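Local atomic coordinates of lambda phage protein with carbohydrate-binding module (Shewanella oneidensis, PDB entry 2A5Z), a protein that is of unknown function but binds magnesium and has a jelly-roll fold with a carbohydrate-binding module, which suggests a role in recognising sugars. Residues C[115-120]-C[188-193]; C[74-79]-C[91-96]. All blocks are in the same frame, centred on the assembly; numbering follows the deposited sequence.

Both contacts are antiparallel strand pairings at partly buried places in the jelly-roll, with centres 29 Å apart on opposite sides of the chain's centre. Contact 1 joins two neighbouring inner strands of the six-stranded sheet, 119-125 and 184-191, where 119-125 enters the sheet; contact 2 pairs the short strands 77-78 and 90-94 at the other side. They share no strand, but 245-254 borders both. In contact 1 one face carries glutamate and lysine charges and the other buried apolar side chains. Contact 2 lacks charged side chains: isoleucine and leucine lie on one face, serine, valine and glutamine on the other, and a serine hydroxyl closes one end.

Contact 1: C[115-120]-C[188-193]; sequences ESELEV and KFKMLT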
# COMPACT_ATOMS: atom_id res chain seq x y z
N GLU C 115 -8.48 16.80 20.03
CA GLU C 115 -8.64 15.78 21.07
C GLU C 115 -7.93 14.44 20.74
O GLU C 115 -7.79 13.58 21.61
CB GLU C 115 -10.12 15.56 21.39
CG GLU C 115 -10.93 14.93 20.27
CD GLU C 115 -11.59 15.94 19.32
OE1 GLU C 115 -12.38 15.48 18.47
OE2 GLU C 115 -11.34 17.17 19.43
N SER C 116 -7.48 14.28 19.49
CA SER C 116 -6.72 13.09 19.08
C SER C 116 -5.29 13.10 19.62
O SER C 116 -4.64 12.04 19.68
CB SER C 116 -6.69 12.98 17.55
OG SER C 116 -5.86 13.98 16.97
N GLU C 117 -4.80 14.29 19.99
CA GLU C 117 -3.44 14.48 20.52
C GLU C 117 -2.40 13.76 19.65
O GLU C 117 -1.54 13.03 20.15
CB GLU C 117 -3.33 14.01 21.97
CG GLU C 117 -4.29 14.69 22.91
CD GLU C 117 -4.07 14.29 24.36
OE1 GLU C 117 -4.95 13.62 24.94
OE2 GLU C 117 -3.01 14.64 24.91
N LEU C 118 -2.52 13.98 18.35
CA LEU C 118 -1.61 13.42 17.36
C LEU C 118 -0.15 13.70 17.73
O LEU C 118 0.21 14.81 18.15
CB LEU C 118 -1.93 13.99 15.97
CG LEU C 118 -0.99 13.67 14.80
CD1 LEU C 118 -1.17 12.24 14.31
CD2 LEU C 118 -1.20 14.63 13.64
N GLU C 119 0.66 12.66 17.57
CA GLU C 119 2.10 12.75 17.74
C GLU C 119 2.76 12.36 16.42
O GLU C 119 2.47 11.31 15.86
CB GLU C 119 2.53 11.79 18.84
CG GLU C 119 3.85 12.09 19.47
CD GLU C 119 4.06 11.29 20.72
OE1 GLU C 119 3.23 11.39 21.66
OE2 GLU C 119 5.05 10.53 20.77
N VAL C 120 3.63 13.23 15.92
CA VAL C 120 4.36 12.95 14.69
C VAL C 120 5.85 12.96 14.98
O VAL C 120 6.37 13.92 15.54
CB VAL C 120 4.02 13.97 13.56
CG1 VAL C 120 4.82 13.65 12.27
CG2 VAL C 120 2.52 14.01 13.28
N LYS C 188 9.94 15.46 17.35
CA LYS C 188 8.58 15.09 17.71
C LYS C 188 7.69 16.33 17.77
O LYS C 188 8.03 17.33 18.41
CB LYS C 188 8.57 14.33 19.04
CG LYS C 188 7.19 13.86 19.49
CD LYS C 188 7.29 12.65 20.42
CE LYS C 188 8.08 12.94 21.68
NZ LYS C 188 7.78 11.92 22.71
N PHE C 189 6.56 16.25 17.07
CA PHE C 189 5.54 17.28 17.09
C PHE C 189 4.37 16.70 17.90
O PHE C 189 3.94 15.57 17.66
CB PHE C 189 5.16 17.66 15.65
CG PHE C 189 3.97 18.59 15.55
CD1 PHE C 189 4.15 19.93 15.24
CD2 PHE C 189 2.67 18.12 15.75
CE1 PHE C 189 3.06 20.80 15.13
CE2 PHE C 189 1.57 18.97 15.66
CZ PHE C 189 1.76 20.31 15.35
N LYS C 190 3.87 17.45 18.88
CA LYS C 190 2.80 16.95 19.75
C LYS C 190 1.60 17.91 19.75
O LYS C 190 1.72 19.07 20.14
CB LYS C 190 3.32 16.71 21.17
CG LYS C 190 2.30 16.16 22.19
CD LYS C 190 1.66 14.85 21.73
CE LYS C 190 1.05 14.10 22.89
NZ LYS C 190 0.11 13.08 22.36
N MSE C 191 0.46 17.41 19.28
CA MSE C 191 -0.80 18.15 19.27
C MSE C 191 -1.37 18.17 20.68
O MSE C 191 -1.51 17.13 21.32
CB MSE C 191 -1.78 17.47 18.30
CG MSE C 191 -3.17 18.10 18.14
SE MSE C 191 -4.20 17.28 16.88
CE MSE C 191 -3.30 17.64 15.37
N LEU C 192 -1.68 19.36 21.18
CA LEU C 192 -2.22 19.51 22.53
C LEU C 192 -3.74 19.61 22.43
O LEU C 192 -4.28 19.91 21.36
CB LEU C 192 -1.59 20.73 23.23
CG LEU C 192 -0.05 20.78 23.27
CD1 LEU C 192 0.45 22.07 23.93
CD2 LEU C 192 0.58 19.59 23.98
N THR C 193 -4.42 19.33 23.54
CA THR C 193 -5.90 19.23 23.56
C THR C 193 -6.63 20.55 23.24
O THR C 193 -7.84 20.53 22.95
CB THR C 193 -6.44 18.66 24.91
OG1 THR C 193 -5.87 19.38 26.01
CG2 THR C 193 -6.09 17.18 25.05
O HOH W 1 -1.24 16.31 23.98
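Lys-190 reaches from strand 184-191 over the backbone of 115-120. From CB, its CG stands anti to the backbone N, and a bend at chi2 (57°) turns CD back toward the partner, 3.9 Å from Leu-118 O. CE passes 3.7 Å from Glu-119 OE1, and NZ, also near Glu-117 CB, ends on Glu-117 O in a 2.8 Å hydrogen bond, its donor tilted 27° from the carbonyl plane. The same NZ forms a long salt bridge with Glu-119 OE1, while the other carboxylate oxygen, OE2, makes an equally long one with Lys-188 NZ, giving a network of one acid between two lysines. The stronger partner of Lys-188 NZ is Val-262 O, at the C-terminus of the second subunit. Beneath these charges runs an antiparallel pairing of inner strands of the six-stranded jelly-roll sheet: Val-120 and Phe-189 exchange two backbone hydrogen bonds, and Met-191 N donates almost straight (171°) to Leu-118 O at 2.8 Å. At the end of strand 184-191 a water donates to both Glu-117 OE2 (2.6 Å) and Met-191 O, and Thr-193 CG2 lies 3.6 Å from Glu-117 CD. On the buried face selenomethionine Met-191 bends at chi3, putting CE 3.9 Å from Leu-118 CB. Leu-118 and Val-120 also pack on Phe-251 of strand 245-254, the other sheet neighbour of 119-125, and Leu-118 and Phe-189 meet Ile-228 of strand 226-228. Past 184-191 the sheet continues into 197-203, where Phe-197 lays its ring nearly parallel to that of Phe-189.

Contact 2: C[74-79]-C[91-96]; sequences GNISLQ and QPIVSS
Ile-76 and Ile-93 pack branch against branch, Ile-76 CG1 coming to 3.5 Å from Ile-93 CG2. Beyond CG1, Ile-76 CD1 continues across to lie 3.4 Å from Val-94 O. Ile-93 uses both its branches: CG2 is anti to the backbone N and faces Ile-76, while CG1, beside the backbone N, meets Leu-78 CD2 at 4.0 Å. Leu-78 and Ile-93 thus lie side by side, pointing the same way, and both also touch Phe-103 of strand 102-107. On the other face the bent chain of Gln-79 folds its amide group over Val-94; its CG approaches Val-94 CG2 to 3.7 Å, and its CB meets the ring of Pro-92 at CB. The backbones are pinned between these two layers as a short two-stranded antiparallel pairing. Ser-77 and Val-94 exchange N-H...O bonds, and Gln-79 N donates to Pro-92 O at 3.0 Å, the donor N tilted 32° from the plane of that carbonyl. At the far end Ser-96 places OG between its backbone N and carbonyl carbon (chi1 64°), where it donates to Gly-74 O at 2.7 Å; Thr-98 N also hydrogen-bonds this hydroxyl. Ser-96 CB lies 3.2 Å from Asn-75 O. The serine therefore ties the turn at 74-75, where both residues have positive phi, to the segment following strand 90-94. Strand 90-94 leads on from Phe-88 and Gly-89 of a magnesium site, with the Gln-91 side chain about 8 Å from the ion. The pairing itself uses no charged group: main-chain bonds and the Ser-96 hydroxyl are among its polar links, and aliphatic packing fills one face.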
# COMPACT_ATOMS: atom_id res chain seq x y z
N GLY C 74 6.33 20.69 -8.26
CA GLY C 74 7.34 21.53 -8.90
C GLY C 74 8.53 20.78 -9.48
O GLY C 74 9.62 21.33 -9.58
N ASN C 75 8.31 19.52 -9.86
CA ASN C 75 9.36 18.64 -10.36
C ASN C 75 10.56 18.52 -9.41
O ASN C 75 11.71 18.48 -9.85
CB ASN C 75 9.82 19.07 -11.77
CG ASN C 75 8.67 19.12 -12.75
OD1 ASN C 75 8.25 18.10 -13.27
ND2 ASN C 75 8.15 20.32 -12.99
N ILE C 76 10.27 18.45 -8.11
CA ILE C 76 11.28 18.23 -7.08
C ILE C 76 12.06 16.96 -7.43
O ILE C 76 11.50 15.98 -7.94
CB ILE C 76 10.63 18.10 -5.67
CG1 ILE C 76 11.69 18.15 -4.56
CG2 ILE C 76 9.79 16.82 -5.57
CD1 ILE C 76 12.24 19.55 -4.28
N SER C 77 13.36 16.98 -7.16
CA SER C 77 14.20 15.88 -7.55
C SER C 77 14.40 14.91 -6.39
O SER C 77 15.18 15.16 -5.47
CB SER C 77 15.54 16.42 -8.08
OG SER C 77 16.34 15.36 -8.55
N LEU C 78 13.65 13.81 -6.40
CA LEU C 78 13.87 12.76 -5.42
C LEU C 78 15.07 11.95 -5.88
O LEU C 78 15.05 11.36 -6.96
CB LEU C 78 12.63 11.88 -5.24
CG LEU C 78 11.28 12.54 -4.90
CD1 LEU C 78 10.23 11.47 -4.66
CD2 LEU C 78 11.38 13.48 -3.70
N GLN C 79 16.13 11.96 -5.08
CA GLN C 79 17.36 11.23 -5.39
C GLN C 79 17.20 9.74 -5.11
O GLN C 79 16.17 9.31 -4.60
CB GLN C 79 18.53 11.80 -4.58
CG GLN C 79 18.76 13.28 -4.78
CD GLN C 79 19.23 13.61 -6.18
OE1 GLN C 79 20.39 13.36 -6.53
NE2 GLN C 79 18.35 14.17 -7.00
N GLN C 91 15.42 8.92 1.87
CA GLN C 91 15.07 9.66 0.66
C GLN C 91 15.72 11.04 0.68
O GLN C 91 15.25 11.94 1.38
CB GLN C 91 13.54 9.78 0.53
CG GLN C 91 13.05 10.60 -0.67
CD GLN C 91 13.42 9.97 -1.99
OE1 GLN C 91 14.44 10.31 -2.59
NE2 GLN C 91 12.60 9.05 -2.46
N PRO C 92 16.83 11.21 -0.08
CA PRO C 92 17.44 12.53 -0.26
C PRO C 92 16.66 13.32 -1.30
O PRO C 92 16.08 12.74 -2.23
CB PRO C 92 18.85 12.21 -0.78
CG PRO C 92 18.98 10.71 -0.70
CD PRO C 92 17.60 10.18 -0.80
N ILE C 93 16.64 14.64 -1.13
CA ILE C 93 15.76 15.51 -1.92
C ILE C 93 16.56 16.72 -2.43
O ILE C 93 17.31 17.33 -1.67
CB ILE C 93 14.50 15.93 -1.09
CG1 ILE C 93 13.71 14.69 -0.64
CG2 ILE C 93 13.59 16.87 -1.87
CD1 ILE C 93 12.88 14.88 0.63
N VAL C 94 16.41 17.03 -3.71
CA VAL C 94 17.16 18.12 -4.34
C VAL C 94 16.21 19.06 -5.11
O VAL C 94 15.23 18.62 -5.72
CB VAL C 94 18.32 17.57 -5.23
CG1 VAL C 94 18.97 18.65 -6.08
CG2 VAL C 94 19.38 16.91 -4.37
N SER C 95 16.50 20.36 -5.05
CA SER C 95 15.70 21.38 -5.71
C SER C 95 15.72 21.25 -7.24
O SER C 95 16.60 20.61 -7.81
CB SER C 95 16.19 22.77 -5.31
OG SER C 95 17.46 23.05 -5.86
N SER C 96 14.74 21.88 -7.88
CA SER C 96 14.65 21.92 -9.33
C SER C 96 14.71 23.37 -9.81
O SER C 96 15.04 24.28 -9.05
CB SER C 96 13.34 21.27 -9.78
OG SER C 96 12.24 22.02 -9.30